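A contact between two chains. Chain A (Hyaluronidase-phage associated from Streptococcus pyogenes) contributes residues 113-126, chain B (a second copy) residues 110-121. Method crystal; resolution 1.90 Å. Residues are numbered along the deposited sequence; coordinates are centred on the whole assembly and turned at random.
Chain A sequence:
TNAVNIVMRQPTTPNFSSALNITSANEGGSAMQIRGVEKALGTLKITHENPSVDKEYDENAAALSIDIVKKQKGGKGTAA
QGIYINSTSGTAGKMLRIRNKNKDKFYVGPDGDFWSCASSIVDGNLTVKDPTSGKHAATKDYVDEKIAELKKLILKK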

ATOM      1  N   ASP A 113      18.748  31.063  16.959  1.00 31.92           N
ATOM      2  CA  ASP A 113      18.383  31.538  18.285  1.00 32.57           C
ATOM      3  C   ASP A 113      17.336  30.637  18.908  1.00 31.90           C
ATOM      4  O   ASP A 113      16.450  30.131  18.223  1.00 32.66           O
ATOM      5  N   PHE A 114      17.404  30.441  20.213  1.00 31.94           N
ATOM      6  CA  PHE A 114      16.336  29.721  20.902  1.00 31.06           C
ATOM      7  C   PHE A 114      15.623  30.653  21.880  1.00 31.61           C
ATOM      8  O   PHE A 114      16.170  31.693  22.323  1.00 31.43           O
ATOM      9  N   TRP A 115      14.391  30.276  22.204  1.00 31.62           N
ATOM     10  CA  TRP A 115      13.594  30.939  23.241  1.00 32.44           C
ATOM     11  C   TRP A 115      12.971  29.871  24.128  1.00 32.03           C
ATOM     12  O   TRP A 115      12.337  28.951  23.609  1.00 31.72           O
ATOM     13  N   SER A 116      13.139  29.983  25.433  1.00 31.47           N
ATOM     14  CA  SER A 116      12.577  29.022  26.359  1.00 33.29           C
ATOM     15  C   SER A 116      11.654  29.791  27.297  1.00 34.33           C
ATOM     16  O   SER A 116      12.035  30.864  27.759  1.00 33.72           O
ATOM     17  N   CYS A 117      10.467  29.244  27.581  1.00 35.27           N
ATOM     18  CA  CYS A 117       9.471  29.925  28.432  1.00 36.92           C
ATOM     19  C   CYS A 117       9.690  29.733  29.947  1.00 36.74           C
ATOM     20  O   CYS A 117       8.933  30.304  30.743  1.00 38.54           O
ATOM     21  N   ALA A 118      10.700  28.952  30.358  1.00 36.07           N
ATOM     22  CA  ALA A 118      10.900  28.634  31.783  1.00 35.33           C
ATOM     23  C   ALA A 118      12.353  28.424  32.175  1.00 35.55           C
ATOM     24  O   ALA A 118      13.203  28.122  31.337  1.00 34.39           O
ATOM     25  N   SER A 119      12.619  28.554  33.480  1.00 35.35           N
ATOM     26  CA  SER A 119      13.945  28.342  34.034  1.00 35.49           C
ATOM     27  C   SER A 119      14.532  27.014  33.608  1.00 35.29           C
ATOM     28  O   SER A 119      13.889  25.957  33.679  1.00 33.96           O
ATOM     29  N   SER A 120      15.789  27.087  33.197  1.00 35.65           N
ATOM     30  CA  SER A 120      16.445  25.971  32.562  1.00 35.36           C
ATOM     31  C   SER A 120      17.780  25.731  33.211  1.00 36.22           C
ATOM     32  O   SER A 120      18.191  26.478  34.127  1.00 36.39           O
ATOM     33  N   ILE A 121      18.477  24.709  32.736  1.00 35.77           N
ATOM     34  CA  ILE A 121      19.615  24.194  33.448  1.00 36.09           C
ATOM     35  C   ILE A 121      20.616  23.635  32.459  1.00 36.37           C
ATOM     36  O   ILE A 121      20.251  22.909  31.533  1.00 35.70           O
ATOM     37  N   VAL A 122      21.888  23.963  32.675  1.00 35.86           N
ATOM     38  CA  VAL A 122      22.969  23.323  31.981  1.00 35.27           C
ATOM     39  C   VAL A 122      23.898  22.730  33.040  1.00 36.56           C
ATOM     40  O   VAL A 122      24.438  23.449  33.874  1.00 36.55           O
ATOM     41  N   ASP A 123      24.120  21.428  32.995  1.00 37.57           N
ATOM     42  CA  ASP A 123      25.062  20.805  33.898  1.00 38.62           C
ATOM     43  C   ASP A 123      26.427  20.991  33.271  1.00 38.44           C
ATOM     44  O   ASP A 123      26.996  20.059  32.692  1.00 39.30           O
ATOM     45  N   GLY A 124      26.941  22.209  33.365  1.00 37.90           N
ATOM     46  CA  GLY A 124      28.221  22.552  32.771  1.00 38.20           C
ATOM     47  C   GLY A 124      28.256  24.047  32.628  1.00 38.65           C
ATOM     48  O   GLY A 124      27.381  24.740  33.158  1.00 38.62           O
ATOM     49  N   ASN A 125      29.241  24.576  31.911  1.00 38.19           N
ATOM     50  CA  ASN A 125      29.223  26.005  31.674  1.00 38.00           C
ATOM     51  C   ASN A 125      28.408  26.328  30.455  1.00 37.33           C
ATOM     52  O   ASN A 125      28.104  25.454  29.639  1.00 37.32           O
ATOM     53  N   LEU A 126      28.035  27.596  30.360  1.00 36.52           N
ATOM     54  CA  LEU A 126      27.498  28.142  29.149  1.00 35.82           C
ATOM     55  C   LEU A 126      28.503  29.200  28.676  1.00 36.77           C
ATOM     56  O   LEU A 126      28.800  30.153  29.413  1.00 38.11           O
TER
ATOM     57  N   PRO B 110       7.516  20.066  29.330  1.00 28.26           N
ATOM     58  CA  PRO B 110       6.217  20.542  28.950  1.00 29.12           C
ATOM     59  C   PRO B 110       6.030  22.033  29.199  1.00 30.11           C
ATOM     60  O   PRO B 110       5.151  22.618  28.576  1.00 32.91           O
ATOM     61  N   ASP B 111       6.821  22.653  30.083  1.00 31.26           N
ATOM     62  CA  ASP B 111       6.759  24.112  30.302  1.00 32.45           C
ATOM     63  C   ASP B 111       7.762  24.856  29.476  1.00 31.50           C
ATOM     64  O   ASP B 111       7.837  26.066  29.536  1.00 31.37           O
ATOM     65  N   GLY B 112       8.524  24.134  28.680  1.00 31.37           N
ATOM     66  CA  GLY B 112       9.464  24.819  27.793  1.00 31.33           C
ATOM     67  C   GLY B 112      10.823  25.007  28.408  1.00 31.45           C
ATOM     68  O   GLY B 112      11.725  25.521  27.762  1.00 31.97           O
ATOM     69  N   ASP B 113      10.980  24.578  29.654  1.00 31.92           N
ATOM     70  CA  ASP B 113      12.305  24.503  30.252  1.00 32.57           C
ATOM     71  C   ASP B 113      13.166  23.492  29.520  1.00 31.90           C
ATOM     72  O   ASP B 113      12.683  22.452  29.079  1.00 32.66           O
ATOM     73  N   PHE B 114      14.453  23.768  29.400  1.00 31.94           N
ATOM     74  CA  PHE B 114      15.367  22.768  28.854  1.00 31.06           C
ATOM     75  C   PHE B 114      16.372  22.339  29.922  1.00 31.61           C
ATOM     76  O   PHE B 114      16.629  23.061  30.918  1.00 31.43           O
ATOM     77  N   TRP B 115      16.927  21.150  29.714  1.00 31.62           N
ATOM     78  CA  TRP B 115      18.025  20.621  30.529  1.00 32.44           C
ATOM     79  C   TRP B 115      19.088  20.055  29.599  1.00 32.03           C
ATOM     80  O   TRP B 115      18.760  19.248  28.729  1.00 31.72           O
ATOM     81  N   SER B 116      20.333  20.461  29.772  1.00 31.47           N
ATOM     82  CA  SER B 116      21.415  19.973  28.944  1.00 33.29           C
ATOM     83  C   SER B 116      22.428  19.314  29.873  1.00 34.33           C
ATOM     84  O   SER B 116      22.730  19.881  30.921  1.00 33.72           O
ATOM     85  N   CYS B 117      22.950  18.145  29.488  1.00 35.27           N
ATOM     86  CA  CYS B 117      23.898  17.390  30.333  1.00 36.92           C
ATOM     87  C   CYS B 117      25.365  17.850  30.212  1.00 36.74           C
ATOM     88  O   CYS B 117      26.227  17.308  30.917  1.00 38.54           O
ATOM     89  N   ALA B 118      25.665  18.829  29.344  1.00 36.07           N
ATOM     90  CA  ALA B 118      27.057  19.241  29.096  1.00 35.33           C
ATOM     91  C   ALA B 118      27.216  20.711  28.741  1.00 35.55           C
ATOM     92  O   ALA B 118      26.275  21.365  28.290  1.00 34.39           O
ATOM     93  N   SER B 119      28.444  21.213  28.921  1.00 35.35           N
ATOM     94  CA  SER B 119      28.783  22.587  28.591  1.00 35.49           C
ATOM     95  C   SER B 119      28.375  22.947  27.180  1.00 35.29           C
ATOM     96  O   SER B 119      28.639  22.220  26.212  1.00 33.96           O
ATOM     97  N   SER B 120      27.755  24.114  27.078  1.00 35.65           N
ATOM     98  CA  SER B 120      27.112  24.528  25.855  1.00 35.36           C
ATOM     99  C   SER B 120      27.547  25.923  25.502  1.00 36.22           C
ATOM    100  O   SER B 120      28.317  26.565  26.252  1.00 36.39           O
ATOM    101  N   ILE B 121      27.047  26.416  24.377  1.00 35.77           N
ATOM    102  CA  ILE B 121      27.598  27.601  23.778  1.00 36.09           C
ATOM    103  C   ILE B 121      26.505  28.348  23.045  1.00 36.37           C
ATOM    104  O   ILE B 121      25.716  27.753  22.310  1.00 35.70           O
TER

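The apolar centre is the ring of Phe B114, which gives up 111 Å² to chain A, the largest share of any residue here. Its CA-to-CB bond points sideways, but chi1 of 67° (p) and chi2 of 89° bring the ring end nearer. Phe A114 has the same rotamer and points toward chain B; CE1 of Phe A114 lies 3.6 Å from CE2 of Phe B114, with centroids 5.4 Å apart and planes at 83°, an oblique pair. Ser A120 (m) covers one face of the Phe B114 ring: its CB sits 3.5 Å from the centroid, 16° off the normal, which fits a CH-pi contact. Near the plane of that ring, Val A122 (t) meets the edge, CG2 of Val A122 to CE1 of Phe B114 at 4.1 Å.

The parallel pairing of Ile A121 with Trp B115 puts both side chains on the other face of the sheet from Val A122 and Ser B116. There CB of Ile A121 (m, t) approaches CD1 of Trp B115 (chi1 t) at 3.9 Å, at the indole edge. Farther along, back on the face of Val A122, CD1 of Leu A126 (t, p) reaches CB of Ser B120 at 3.9 Å.

Serine hydroxyls link this packing to the backbone. OG of Ser A120 accepts from N of Phe B114 (3.0 Å, 169°) and donates to O of Ala A118 (2.8 Å), so one hydroxyl joins the Ala A118 carbonyl to the backbone of Phe B114. Ser A116 (t) points toward chain B, and its OG donates to O of Gly B112 at a short 2.5 Å. OG of Ser B119 (m) accepts from N of Asn A125 (2.9 Å, 149°).

At the polar edge, the CA-to-CB bond of Asp A123 (t) points sideways. Water 1 bridges the chains, donating to OD2 of Asp A123 at 2.8 Å and to O of Cys B117 at 2.6 Å.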

ATOM      1  CB  ASP A 113      17.852  32.965  18.211  1.00 33.67           C
ATOM      2  CG  ASP A 113      16.715  33.101  17.256  1.00 35.16           C
ATOM      3  OD1 ASP A 113      16.916  32.849  16.048  1.00 39.35           O
ATOM      4  OD2 ASP A 113      15.599  33.452  17.687  1.00 39.38           O
ATOM      5  CB  PHE A 114      16.837  28.416  21.569  1.00 30.09           C
ATOM      6  CG  PHE A 114      17.770  28.638  22.715  1.00 29.83           C
ATOM      7  CD1 PHE A 114      17.291  28.783  23.990  1.00 29.44           C
ATOM      8  CD2 PHE A 114      19.142  28.683  22.510  1.00 30.04           C
ATOM      9  CE1 PHE A 114      18.158  29.017  25.049  1.00 30.77           C
ATOM     10  CE2 PHE A 114      19.999  28.887  23.551  1.00 30.58           C
ATOM     11  CZ  PHE A 114      19.509  29.077  24.817  1.00 29.73           C
ATOM     12  CB  TRP A 115      12.488  31.757  22.591  1.00 33.16           C
ATOM     13  CG  TRP A 115      11.555  32.318  23.586  1.00 36.98           C
ATOM     14  CD1 TRP A 115      11.745  33.451  24.340  1.00 40.85           C
ATOM     15  CD2 TRP A 115      10.285  31.776  23.977  1.00 39.33           C
ATOM     16  NE1 TRP A 115      10.667  33.641  25.185  1.00 42.31           N
ATOM     17  CE2 TRP A 115       9.756  32.632  24.985  1.00 42.48           C
ATOM     18  CE3 TRP A 115       9.545  30.645  23.586  1.00 40.76           C
ATOM     19  CZ2 TRP A 115       8.511  32.396  25.608  1.00 43.72           C
ATOM     20  CZ3 TRP A 115       8.285  30.417  24.198  1.00 43.26           C
ATOM     21  CH2 TRP A 115       7.789  31.294  25.201  1.00 44.45           C
ATOM     22  CB  SER A 116      13.682  28.360  27.181  1.00 32.97           C
ATOM     23  OG  SER A 116      13.141  27.563  28.233  1.00 34.13           O
ATOM     24  CB  CYS A 117       8.077  29.456  28.069  1.00 36.59           C
ATOM     25  SG  CYS A 117       6.682  30.510  28.600  1.00 43.09           S
ATOM     26  CB  ALA A 118      10.082  27.409  32.197  1.00 34.64           C
ATOM     27  CB  SER A 119      13.931  28.423  35.566  1.00 36.24           C
ATOM     28  OG  SER A 119      13.649  29.748  35.966  1.00 36.56           O
ATOM     29  CB  SER A 120      16.592  26.292  31.070  1.00 35.17           C
ATOM     30  OG  SER A 120      15.272  26.426  30.543  1.00 33.15           O
ATOM     31  CB  ILE A 121      19.232  23.051  34.361  1.00 36.41           C
ATOM     32  CG1 ILE A 121      18.227  23.482  35.406  1.00 37.78           C
ATOM     33  CG2 ILE A 121      20.447  22.529  35.123  1.00 36.91           C
ATOM     34  CD1 ILE A 121      17.642  22.256  36.133  1.00 43.56           C
ATOM     35  CB  VAL A 122      23.749  24.347  31.127  1.00 34.83           C
ATOM     36  CG1 VAL A 122      24.876  23.660  30.415  1.00 34.27           C
ATOM     37  CG2 VAL A 122      22.838  25.043  30.115  1.00 32.78           C
ATOM     38  CB  ASP A 123      24.715  19.333  34.077  1.00 39.15           C
ATOM     39  CG  ASP A 123      25.661  18.606  35.035  1.00 43.73           C
ATOM     40  OD1 ASP A 123      26.368  19.260  35.829  1.00 49.00           O
ATOM     41  OD2 ASP A 123      25.710  17.359  34.990  1.00 45.67           O
ATOM     42  CB  ASN A 125      30.630  26.581  31.561  1.00 38.03           C
ATOM     43  CG  ASN A 125      31.438  26.326  32.787  1.00 38.02           C
ATOM     44  OD1 ASN A 125      32.299  25.439  32.786  1.00 36.36           O
ATOM     45  ND2 ASN A 125      31.142  27.066  33.869  1.00 37.11           N
ATOM     46  CB  LEU A 126      26.136  28.805  29.419  1.00 34.87           C
ATOM     47  CG  LEU A 126      25.511  29.280  28.115  1.00 32.46           C
ATOM     48  CD1 LEU A 126      25.081  28.093  27.210  1.00 34.35           C
ATOM     49  CD2 LEU A 126      24.343  30.122  28.431  1.00 34.51           C
TER
ATOM     50  CB  PRO B 110       5.259  19.703  29.819  1.00 28.39           C
ATOM     51  CG  PRO B 110       6.080  19.168  30.881  1.00 30.29           C
ATOM     52  CD  PRO B 110       7.445  18.982  30.327  1.00 27.74           C
ATOM     53  CB  ASP B 111       6.932  24.473  31.776  1.00 33.49           C
ATOM     54  CG  ASP B 111       5.808  23.919  32.604  1.00 38.73           C
ATOM     55  OD1 ASP B 111       4.640  24.248  32.309  1.00 44.61           O
ATOM     56  OD2 ASP B 111       6.082  23.080  33.468  1.00 43.02           O
ATOM     57  CB  ASP B 113      12.204  24.119  31.723  1.00 33.67           C
ATOM     58  CG  ASP B 113      11.445  22.853  31.931  1.00 35.16           C
ATOM     59  OD1 ASP B 113      10.246  22.811  31.582  1.00 39.35           O
ATOM     60  OD2 ASP B 113      12.026  21.873  32.436  1.00 39.38           O
ATOM     61  CB  PHE B 114      16.046  23.239  27.544  1.00 30.09           C
ATOM     62  CG  PHE B 114      16.998  24.376  27.727  1.00 29.83           C
ATOM     63  CD1 PHE B 114      18.319  24.147  28.006  1.00 29.44           C
ATOM     64  CD2 PHE B 114      16.563  25.688  27.598  1.00 30.04           C
ATOM     65  CE1 PHE B 114      19.195  25.205  28.203  1.00 30.77           C
ATOM     66  CE2 PHE B 114      17.426  26.731  27.764  1.00 30.58           C
ATOM     67  CZ  PHE B 114      18.736  26.494  28.089  1.00 29.73           C
ATOM     68  CB  TRP B 115      17.505  19.510  31.429  1.00 33.16           C
ATOM     69  CG  TRP B 115      18.591  18.830  32.157  1.00 36.98           C
ATOM     70  CD1 TRP B 115      19.208  19.267  33.305  1.00 40.85           C
ATOM     71  CD2 TRP B 115      19.233  17.599  31.792  1.00 39.33           C
ATOM     72  NE1 TRP B 115      20.203  18.380  33.672  1.00 42.31           N
ATOM     73  CE2 TRP B 115      20.241  17.348  32.766  1.00 42.48           C
ATOM     74  CE3 TRP B 115      19.065  16.688  30.733  1.00 40.76           C
ATOM     75  CZ2 TRP B 115      21.081  16.213  32.717  1.00 43.72           C
ATOM     76  CZ3 TRP B 115      19.896  15.537  30.695  1.00 43.26           C
ATOM     77  CH2 TRP B 115      20.893  15.320  31.684  1.00 44.45           C
ATOM     78  CB  SER B 116      22.092  21.130  28.210  1.00 32.97           C
ATOM     79  OG  SER B 116      23.282  20.700  27.550  1.00 34.13           O
ATOM     80  CB  CYS B 117      23.813  15.913  30.008  1.00 36.59           C
ATOM     81  SG  CYS B 117      24.481  14.751  31.250  1.00 43.09           S
ATOM     82  CB  ALA B 118      27.701  18.386  28.003  1.00 34.64           C
ATOM     83  CB  SER B 119      30.283  22.850  28.768  1.00 36.24           C
ATOM     84  OG  SER B 119      30.615  22.783  30.140  1.00 36.56           O
ATOM     85  CB  SER B 120      25.596  24.443  26.063  1.00 35.17           C
ATOM     86  OG  SER B 120      25.288  23.073  26.317  1.00 33.15           O
ATOM     87  CB  ILE B 121      28.653  27.266  22.747  1.00 36.41           C
ATOM     88  CG1 ILE B 121      29.813  26.511  23.359  1.00 37.78           C
ATOM     89  CG2 ILE B 121      29.241  28.535  22.136  1.00 36.91           C
ATOM     90  CD1 ILE B 121      30.725  25.938  22.257  1.00 43.56           C
TER
HETATM   91  O   HOH W   1      27.157  16.004  32.964  1.00 58.78           O